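Myo-inositol-1-phosphate synthase-related protein (Thermotoga maritima MSB8, PDB 3CIN) is related to the myo-inositol-1-phosphate synthases and binds nicotinamide-adenine-dinucleotide at a Rossmann-type fold. Local coordinates at residues 187-201 against 211-223. Residues are numbered along the deposited sequence; the frame is centred on the assembly and turned at random. Where two conformers were deposited one is given.
Sequences GGAAFVNVIPTFIAN and ENNLVVFGDDGAT. With MG (magnesium ion), chain E; NAD (nicotinamide-adenine-dinucleotide), chain F.
The carboxylate of D219, buried and preceded by a cis peptide, is the hub where the loop 194-201 folds back over the ends of two parallel strands. Its OD1 takes the backbone N of A200 on the syn lone pair at 2.9 Å, while N193 ND2 comes down from above the carboxylate plane; amide and carboxylate planes stand 63° apart. OD2 accepts N201 N and, from the same face, N201 ND2 at 2.8 Å. Four donors, with weaker bonds from I199 N to both oxygens, hold the group's rotation. N193 reaches it because CG lies anti to the backbone N (chi1 -178°); its OD1 accepts from N141 ND2 on the neighbouring strand. The amide oxygen of N201, OD1, binds the magnesium ion at 2.5 Å, with the carbonyls of P366, P368 and E371 and two waters completing the shell; ND2 also bonds N365 O. Strands 189-193 and 214-217 belong to one beta-alpha-beta unit, joined through helix 203-211, in the parallel sheet of a Rossmann-type fold. A ladder runs from A189 N on N213 O to N193 N on F217 O, the latter at 2.8 Å. On one sheet face V192 CG2 meets F217 CD2 at 3.9 Å, and helix 328-348 packs against V215 and F217. On the face of F191 and V216, V216 CG1, anti to its own N (chi1 172°), touches A200 CB and I199 CG2, while L214 CD1 lies against F191 CB. Beyond the strands G221 N bonds V194 O from above the carbonyl plane, and D220 sets its carboxylate against the P196 ring. Here the contact lines the NAD pocket: I195 CG2 lies 3.2 Å from O3D of the nicotinamide ribose, and T223 OG1 accepts the carboxamide N7N.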
ATOM      1  N   GLY A 187     -12.270  50.184   6.867  1.00 34.58           N
ATOM      2  CA  GLY A 187     -12.774  50.294   5.517  1.00 35.97           C
ATOM      3  C   GLY A 187     -12.601  49.039   4.668  1.00 39.11           C
ATOM      4  O   GLY A 187     -12.728  49.085   3.444  1.00 45.15           O
ATOM      5  N   GLY A 188     -12.301  47.926   5.313  1.00 32.15           N
ATOM      6  CA  GLY A 188     -12.272  46.628   4.649  1.00 31.01           C
ATOM      7  C   GLY A 188     -11.074  45.789   5.001  1.00 30.03           C
ATOM      8  O   GLY A 188      -9.929  46.277   5.063  1.00 31.88           O
ATOM      9  N   ALA A 189     -11.310  44.486   5.151  1.00 27.27           N
ATOM     10  CA  ALA A 189     -10.233  43.552   5.420  1.00 28.89           C
ATOM     11  C   ALA A 189     -10.723  42.160   5.089  1.00 27.73           C
ATOM     12  O   ALA A 189     -11.882  41.987   4.682  1.00 26.55           O
ATOM     13  CB  ALA A 189      -9.793  43.664   6.876  1.00 32.69           C
ATOM     14  N   ALA A 190      -9.846  41.168   5.243  1.00 30.35           N
ATOM     15  CA  ALA A 190     -10.176  39.788   4.933  1.00 30.05           C
ATOM     16  C   ALA A 190      -9.724  38.913   6.074  1.00 27.18           C
ATOM     17  O   ALA A 190      -8.712  39.213   6.781  1.00 28.39           O
ATOM     18  CB  ALA A 190      -9.531  39.349   3.588  1.00 28.96           C
ATOM     19  N   PHE A 191     -10.475  37.829   6.274  1.00 27.96           N
ATOM     20  CA  PHE A 191     -10.200  36.874   7.333  1.00 28.27           C
ATOM     21  C   PHE A 191     -10.135  35.493   6.665  1.00 29.05           C
ATOM     22  O   PHE A 191     -11.097  35.082   6.007  1.00 29.61           O
ATOM     23  CB  PHE A 191     -11.316  36.906   8.356  1.00 29.88           C
ATOM     24  CG  PHE A 191     -11.091  36.032   9.572  1.00 27.95           C
ATOM     25  CD1 PHE A 191     -10.324  36.495  10.645  1.00 32.92           C
ATOM     26  CD2 PHE A 191     -11.632  34.761   9.656  1.00 33.61           C
ATOM     27  CE1 PHE A 191     -10.079  35.687  11.761  1.00 33.14           C
ATOM     28  CE2 PHE A 191     -11.448  33.951  10.811  1.00 30.57           C
ATOM     29  CZ  PHE A 191     -10.669  34.428  11.872  1.00 30.07           C
ATOM     30  N   VAL A 192      -9.000  34.818   6.822  1.00 27.10           N
ATOM     31  CA  VAL A 192      -8.776  33.469   6.225  1.00 26.83           C
ATOM     32  C   VAL A 192      -8.774  32.422   7.307  1.00 29.04           C
ATOM     33  O   VAL A 192      -7.904  32.362   8.122  1.00 29.58           O
ATOM     34  CB  VAL A 192      -7.437  33.456   5.422  1.00 30.84           C
ATOM     35  CG1 VAL A 192      -7.155  32.092   4.828  1.00 30.37           C
ATOM     36  CG2 VAL A 192      -7.462  34.509   4.332  1.00 29.67           C
ATOM     37  N   ASN A 193      -9.774  31.549   7.300  1.00 28.03           N
ATOM     38  CA  ASN A 193      -9.917  30.554   8.326  1.00 26.04           C
ATOM     39  C   ASN A 193      -9.573  29.193   7.805  1.00 27.62           C
ATOM     40  O   ASN A 193     -10.358  28.596   7.109  1.00 31.94           O
ATOM     41  CB  ASN A 193     -11.372  30.502   8.820  1.00 30.15           C
ATOM     42  CG  ASN A 193     -11.546  29.510   9.937  1.00 32.87           C
ATOM     43  OD1 ASN A 193     -10.635  29.340  10.714  1.00 34.45           O
ATOM     44  ND2 ASN A 193     -12.646  28.793   9.951  1.00 28.13           N
ATOM     45  N   VAL A 194      -8.393  28.738   8.145  1.00 30.61           N
ATOM     46  CA  VAL A 194      -7.958  27.431   7.666  1.00 30.32           C
ATOM     47  C   VAL A 194      -8.123  26.325   8.680  1.00 33.64           C
ATOM     48  O   VAL A 194      -7.643  25.241   8.423  1.00 35.30           O
ATOM     49  CB  VAL A 194      -6.542  27.462   7.039  1.00 33.01           C
ATOM     50  CG1 VAL A 194      -6.613  28.228   5.693  1.00 31.10           C
ATOM     51  CG2 VAL A 194      -5.526  28.036   7.980  1.00 35.02           C
ATOM     52  N   ILE A 195      -8.832  26.568   9.784  1.00 31.71           N
ATOM     53  CA  ILE A 195      -9.153  25.531  10.783  1.00 30.53           C
ATOM     54  C   ILE A 195     -10.634  25.125  10.682  1.00 32.07           C
ATOM     55  O   ILE A 195     -11.388  25.742   9.916  1.00 31.13           O
ATOM     56  CB  ILE A 195      -8.676  25.950  12.225  1.00 30.30           C
ATOM     57  CG1 ILE A 195      -9.723  26.789  12.960  1.00 31.63           C
ATOM     58  CG2 ILE A 195      -7.339  26.701  12.148  1.00 33.10           C
ATOM     59  CD1 ILE A 195      -9.481  26.889  14.503  1.00 34.77           C
ATOM     60  N   PRO A 196     -11.017  24.008  11.346  1.00 32.07           N
ATOM     61  CA  PRO A 196     -12.357  23.459  11.163  1.00 32.48           C
ATOM     62  C   PRO A 196     -13.537  24.297  11.611  1.00 32.66           C
ATOM     63  O   PRO A 196     -14.642  24.152  11.087  1.00 30.48           O
ATOM     64  CB  PRO A 196     -12.296  22.100  11.874  1.00 32.94           C
ATOM     65  CG  PRO A 196     -10.881  21.753  11.981  1.00 36.31           C
ATOM     66  CD  PRO A 196     -10.160  23.081  12.107  1.00 31.71           C
ATOM     67  N   THR A 197     -13.330  25.165  12.592  1.00 31.15           N
ATOM     68  CA  THR A 197     -14.421  25.920  13.171  1.00 30.28           C
ATOM     69  C   THR A 197     -15.187  26.656  12.109  1.00 31.27           C
ATOM     70  O   THR A 197     -14.610  27.310  11.238  1.00 32.33           O
ATOM     71  CB  THR A 197     -13.859  26.946  14.169  1.00 29.92           C
ATOM     72  OG1 THR A 197     -13.206  26.237  15.235  1.00 31.63           O
ATOM     73  CG2 THR A 197     -14.948  27.923  14.680  1.00 29.79           C
ATOM     74  N   PHE A 198     -16.510  26.512  12.125  1.00 28.95           N
ATOM     75  CA  PHE A 198     -17.336  27.187  11.135  1.00 27.55           C
ATOM     76  C   PHE A 198     -17.266  28.727  11.283  1.00 31.65           C
ATOM     77  O   PHE A 198     -17.591  29.295  12.334  1.00 31.71           O
ATOM     78  CB  PHE A 198     -18.806  26.820  11.277  1.00 27.46           C
ATOM     79  CG  PHE A 198     -19.184  25.434  10.808  1.00 28.53           C
ATOM     80  CD1 PHE A 198     -18.277  24.444  10.493  1.00 29.69           C
ATOM     81  CD2 PHE A 198     -20.535  25.123  10.712  1.00 30.92           C
ATOM     82  CE1 PHE A 198     -18.731  23.206  10.082  1.00 28.56           C
ATOM     83  CE2 PHE A 198     -20.950  23.904  10.326  1.00 30.39           C
ATOM     84  CZ  PHE A 198     -20.072  22.958  10.020  1.00 28.52           C
ATOM     85  N   ILE A 199     -16.783  29.383  10.230  1.00 29.95           N
ATOM     86  CA  ILE A 199     -16.854  30.827  10.104  1.00 29.66           C
ATOM     87  C   ILE A 199     -17.516  31.143   8.737  1.00 26.46           C
ATOM     88  O   ILE A 199     -18.666  31.661   8.634  1.00 28.09           O
ATOM     89  CB  ILE A 199     -15.486  31.477  10.291  1.00 29.34           C
ATOM     90  CG1 ILE A 199     -14.931  31.196  11.695  1.00 32.39           C
ATOM     91  CG2 ILE A 199     -15.613  32.999  10.024  1.00 30.42           C
ATOM     92  CD1 ILE A 199     -15.744  31.795  12.855  1.00 32.10           C
ATOM     93  N   ALA A 200     -16.856  30.724   7.646  1.00 29.11           N
ATOM     94  CA  ALA A 200     -17.487  30.782   6.318  1.00 28.12           C
ATOM     95  C   ALA A 200     -18.808  30.002   6.218  1.00 28.24           C
ATOM     96  O   ALA A 200     -19.730  30.389   5.523  1.00 28.04           O
ATOM     97  CB  ALA A 200     -16.511  30.383   5.204  1.00 27.17           C
ATOM     98  N   ASN A 201     -18.905  28.909   6.993  1.00 28.11           N
ATOM     99  CA  ASN A 201     -20.089  28.050   7.028  1.00 28.82           C
ATOM    100  C   ASN A 201     -21.077  28.336   8.152  1.00 30.90           C
ATOM    101  O   ASN A 201     -22.032  27.603   8.369  1.00 31.27           O
ATOM    102  CB  ASN A 201     -19.631  26.577   7.090  1.00 28.76           C
ATOM    103  CG  ASN A 201     -19.070  26.137   5.805  1.00 29.82           C
ATOM    104  OD1 ASN A 201     -19.815  25.822   4.857  1.00 31.92           O
ATOM    105  ND2 ASN A 201     -17.747  26.108   5.724  1.00 32.28           N
ATOM    106  N   GLU A 211     -21.935  42.805   6.387  1.00 34.20           N
ATOM    107  CA  GLU A 211     -22.360  44.102   6.920  1.00 32.47           C
ATOM    108  C   GLU A 211     -21.210  44.976   7.349  1.00 32.85           C
ATOM    109  O   GLU A 211     -21.428  46.175   7.565  1.00 33.66           O
ATOM    110  CB  GLU A 211     -23.296  43.928   8.100  1.00 32.62           C
ATOM    111  CG  GLU A 211     -24.657  43.480   7.626  1.00 35.61           C
ATOM    112  CD  GLU A 211     -25.536  42.964   8.737  1.00 43.44           C
ATOM    113  OE1 GLU A 211     -25.145  43.128   9.916  1.00 45.16           O
ATOM    114  OE2 GLU A 211     -26.618  42.400   8.408  1.00 42.15           O
ATOM    115  N   ASN A 212     -20.009  44.391   7.525  1.00 31.16           N
ATOM    116  CA  ASN A 212     -18.885  45.093   8.103  1.00 27.24           C
ATOM    117  C   ASN A 212     -17.611  45.196   7.249  1.00 28.52           C
ATOM    118  O   ASN A 212     -16.506  45.429   7.761  1.00 31.18           O
ATOM    119  CB  ASN A 212     -18.601  44.509   9.479  1.00 28.72           C
ATOM    120  CG  ASN A 212     -19.638  44.917  10.488  1.00 29.46           C
ATOM    121  OD1 ASN A 212     -19.694  46.100  10.889  1.00 33.69           O
ATOM    122  ND2 ASN A 212     -20.554  44.027  10.791  1.00 32.72           N
ATOM    123  N   ASN A 213     -17.785  45.037   5.950  1.00 29.76           N
ATOM    124  CA  ASN A 213     -16.695  45.164   4.984  1.00 28.98           C
ATOM    125  C   ASN A 213     -15.594  44.127   5.185  1.00 28.55           C
ATOM    126  O   ASN A 213     -14.404  44.419   5.046  1.00 27.60           O
ATOM    127  CB  ASN A 213     -16.175  46.576   4.948  0.65 33.22           C
ATOM    128  CG  ASN A 213     -17.201  47.526   4.402  0.65 36.49           C
ATOM    129  OD1 ASN A 213     -18.177  47.091   3.776  0.65 34.47           O
ATOM    130  ND2 ASN A 213     -16.994  48.821   4.627  0.65 33.45           N
ATOM    131  N   LEU A 214     -16.015  42.916   5.521  1.00 28.20           N
ATOM    132  CA  LEU A 214     -15.105  41.817   5.694  1.00 27.50           C
ATOM    133  C   LEU A 214     -15.307  40.689   4.683  1.00 28.62           C
ATOM    134  O   LEU A 214     -16.434  40.236   4.456  1.00 29.22           O
ATOM    135  CB  LEU A 214     -15.194  41.264   7.134  1.00 31.11           C
ATOM    136  CG  LEU A 214     -14.221  40.131   7.493  1.00 30.46           C
ATOM    137  CD1 LEU A 214     -12.799  40.613   7.707  1.00 30.31           C
ATOM    138  CD2 LEU A 214     -14.714  39.374   8.743  1.00 32.50           C
ATOM    139  N   VAL A 215     -14.204  40.287   4.061  1.00 28.41           N
ATOM    140  CA  VAL A 215     -14.158  39.103   3.187  1.00 29.14           C
ATOM    141  C   VAL A 215     -13.731  37.921   4.051  1.00 29.95           C
ATOM    142  O   VAL A 215     -12.773  37.992   4.823  1.00 30.36           O
ATOM    143  CB  VAL A 215     -13.109  39.266   2.044  1.00 34.23           C
ATOM    144  CG1 VAL A 215     -13.177  38.067   1.087  1.00 32.46           C
ATOM    145  CG2 VAL A 215     -13.327  40.528   1.283  1.00 34.08           C
ATOM    146  N   VAL A 216     -14.403  36.796   3.873  1.00 28.87           N
ATOM    147  CA  VAL A 216     -14.097  35.623   4.623  1.00 30.32           C
ATOM    148  C   VAL A 216     -13.796  34.485   3.654  1.00 29.52           C
ATOM    149  O   VAL A 216     -14.585  34.240   2.751  1.00 30.75           O
ATOM    150  CB  VAL A 216     -15.265  35.228   5.542  1.00 32.38           C
ATOM    151  CG1 VAL A 216     -15.010  33.887   6.173  1.00 34.34           C
ATOM    152  CG2 VAL A 216     -15.427  36.274   6.676  1.00 28.62           C
ATOM    153  N   PHE A 217     -12.646  33.841   3.839  1.00 29.23           N
ATOM    154  CA  PHE A 217     -12.404  32.531   3.190  1.00 27.63           C
ATOM    155  C   PHE A 217     -12.450  31.471   4.287  1.00 30.53           C
ATOM    156  O   PHE A 217     -11.850  31.613   5.383  1.00 28.35           O
ATOM    157  CB  PHE A 217     -11.058  32.444   2.488  1.00 30.50           C
ATOM    158  CG  PHE A 217     -10.832  33.474   1.349  1.00 26.45           C
ATOM    159  CD1 PHE A 217     -11.869  34.015   0.596  1.00 26.63           C
ATOM    160  CD2 PHE A 217      -9.509  33.828   1.039  1.00 28.30           C
ATOM    161  CE1 PHE A 217     -11.578  34.895  -0.475  1.00 28.54           C
ATOM    162  CE2 PHE A 217      -9.232  34.669   0.011  1.00 28.90           C
ATOM    163  CZ  PHE A 217     -10.248  35.250  -0.722  1.00 30.21           C
ATOM    164  N   GLY A 218     -13.077  30.356   3.967  1.00 28.13           N
ATOM    165  CA  GLY A 218     -13.114  29.242   4.926  1.00 27.10           C
ATOM    166  C   GLY A 218     -13.980  28.130   4.375  1.00 30.49           C
ATOM    167  O   GLY A 218     -14.585  28.307   3.319  1.00 27.65           O
ATOM    168  N   ASP A 219     -14.077  27.016   5.096  1.00 28.62           N
ATOM    169  CA  ASP A 219     -13.354  26.697   6.358  1.00 29.78           C
ATOM    170  C   ASP A 219     -12.525  25.394   6.169  1.00 32.20           C
ATOM    171  O   ASP A 219     -12.917  24.526   5.409  1.00 33.11           O
ATOM    172  CB  ASP A 219     -14.369  26.451   7.513  1.00 28.54           C
ATOM    173  CG  ASP A 219     -15.278  27.675   7.761  1.00 30.20           C
ATOM    174  OD1 ASP A 219     -14.718  28.794   7.856  1.00 30.28           O
ATOM    175  OD2 ASP A 219     -16.520  27.541   7.846  1.00 29.38           O
ATOM    176  N   ASP A 220     -11.423  25.287   6.892  1.00 31.85           N
ATOM    177  CA  ASP A 220     -10.577  24.076   7.052  1.00 32.91           C
ATOM    178  C   ASP A 220      -9.728  23.897   5.789  1.00 32.57           C
ATOM    179  O   ASP A 220     -10.237  23.499   4.759  1.00 33.97           O
ATOM    180  CB  ASP A 220     -11.420  22.827   7.294  1.00 35.70           C
ATOM    181  CG  ASP A 220     -10.659  21.746   8.063  1.00 38.19           C
ATOM    182  OD1 ASP A 220      -9.505  21.978   8.433  1.00 42.64           O
ATOM    183  OD2 ASP A 220     -11.282  20.701   8.317  1.00 40.31           O
ATOM    184  N   GLY A 221      -8.434  24.142   5.879  1.00 32.06           N
ATOM    185  CA  GLY A 221      -7.567  24.022   4.699  1.00 34.37           C
ATOM    186  C   GLY A 221      -7.608  22.645   4.013  1.00 35.13           C
ATOM    187  O   GLY A 221      -7.678  21.621   4.689  1.00 34.53           O
ATOM    188  N   ALA A 222      -7.589  22.646   2.674  1.00 34.53           N
ATOM    189  CA  ALA A 222      -7.739  21.409   1.870  1.00 33.59           C
ATOM    190  C   ALA A 222      -6.418  20.712   1.706  1.00 35.12           C
ATOM    191  O   ALA A 222      -5.805  20.752   0.616  1.00 36.55           O
ATOM    192  CB  ALA A 222      -8.341  21.711   0.470  1.00 37.35           C
ATOM    193  N   THR A 223      -5.983  20.033   2.758  1.00 32.72           N
ATOM    194  CA  THR A 223      -4.754  19.283   2.708  1.00 31.92           C
ATOM    195  C   THR A 223      -5.005  17.932   3.333  1.00 35.23           C
ATOM    196  O   THR A 223      -6.072  17.679   3.899  1.00 34.72           O
ATOM    197  CB  THR A 223      -3.560  19.984   3.441  1.00 33.71           C
ATOM    198  OG1 THR A 223      -3.739  19.891   4.849  1.00 38.26           O
ATOM    199  CG2 THR A 223      -3.389  21.476   3.059  1.00 37.96           C
TER
HETATM  200 MG    MG E 386     -20.415  24.786   2.655  1.00 28.37          MG
HETATM  201  PA  NAD F 400       0.106  24.100  16.177  1.00 30.21           P
HETATM  202  O1A NAD F 400       1.534  23.807  15.803  1.00 30.14           O
HETATM  203  O2A NAD F 400      -0.240  23.559  17.529  1.00 32.40           O
HETATM  204  O5B NAD F 400       0.004  25.664  16.253  1.00 29.79           O
HETATM  205  C5B NAD F 400      -1.136  26.293  16.835  1.00 33.91           C
HETATM  206  C4B NAD F 400      -0.663  27.598  17.450  1.00 31.32           C
HETATM  207  O4B NAD F 400      -1.796  28.361  17.833  1.00 31.01           O
HETATM  208  C3B NAD F 400       0.209  27.446  18.691  1.00 31.00           C
HETATM  209  O3B NAD F 400       1.322  28.323  18.648  1.00 28.33           O
HETATM  210  C2B NAD F 400      -0.725  27.831  19.832  1.00 33.16           C
HETATM  211  O2B NAD F 400      -0.031  28.210  20.989  1.00 29.18           O
HETATM  212  C1B NAD F 400      -1.550  28.903  19.156  1.00 30.92           C
HETATM  213  N9A NAD F 400      -2.850  29.180  19.773  1.00 26.88           N
HETATM  214  C8A NAD F 400      -3.701  28.211  20.293  1.00 28.52           C
HETATM  215  N7A NAD F 400      -4.865  28.859  20.642  1.00 29.18           N
HETATM  216  C5A NAD F 400      -4.709  30.193  20.356  1.00 28.23           C
HETATM  217  C6A NAD F 400      -5.519  31.308  20.588  1.00 30.78           C
HETATM  218  N6A NAD F 400      -6.779  31.211  21.118  1.00 31.10           N
HETATM  219  N1A NAD F 400      -5.060  32.526  20.128  1.00 26.93           N
HETATM  220  C2A NAD F 400      -3.813  32.632  19.539  1.00 28.62           C
HETATM  221  N3A NAD F 400      -2.968  31.554  19.377  1.00 26.17           N
HETATM  222  C4A NAD F 400      -3.439  30.362  19.798  1.00 26.24           C
HETATM  223  O3  NAD F 400      -0.886  23.581  15.069  1.00 28.15           O
HETATM  224  PN  NAD F 400      -0.641  23.627  13.511  1.00 29.79           P
HETATM  225  O1N NAD F 400      -0.214  22.265  13.075  1.00 31.96           O
HETATM  226  O2N NAD F 400       0.095  24.867  13.127  1.00 29.80           O
HETATM  227  O5D NAD F 400      -2.138  23.752  12.981  1.00 31.31           O
HETATM  228  C5D NAD F 400      -2.829  24.974  13.093  1.00 32.51           C
HETATM  229  C4D NAD F 400      -4.309  24.806  12.766  1.00 31.50           C
HETATM  230  O4D NAD F 400      -4.430  24.508  11.402  1.00 31.31           O
HETATM  231  C3D NAD F 400      -5.044  23.723  13.538  1.00 30.99           C
HETATM  232  O3D NAD F 400      -6.395  24.163  13.836  1.00 34.51           O
HETATM  233  C2D NAD F 400      -5.130  22.614  12.502  1.00 33.56           C
HETATM  234  O2D NAD F 400      -6.267  21.770  12.711  1.00 38.87           O
HETATM  235  C1D NAD F 400      -5.322  23.437  11.248  1.00 33.24           C
HETATM  236  N1N NAD F 400      -4.997  22.700  10.028  1.00 36.64           N
HETATM  237  C2N NAD F 400      -3.764  22.221   9.850  1.00 35.64           C
HETATM  238  C3N NAD F 400      -3.545  21.552   8.616  1.00 42.39           C
HETATM  239  C7N NAD F 400      -2.162  21.239   8.268  1.00 41.61           C
HETATM  240  O7N NAD F 400      -1.225  21.521   9.222  1.00 48.49           O
HETATM  241  N7N NAD F 400      -1.873  20.714   7.067  1.00 57.75           N
HETATM  242  C4N NAD F 400      -4.538  21.384   7.671  1.00 43.86           C
HETATM  243  C5N NAD F 400      -5.792  21.875   7.894  1.00 51.05           C
HETATM  244  C6N NAD F 400      -5.996  22.562   9.099  1.00 38.95           C
HETATM  245  O   HOH W   1     -19.112  22.794   2.823  1.00 38.15           O
HETATM  246  O   HOH W   2     -21.941  23.392   3.722  1.00 33.58           O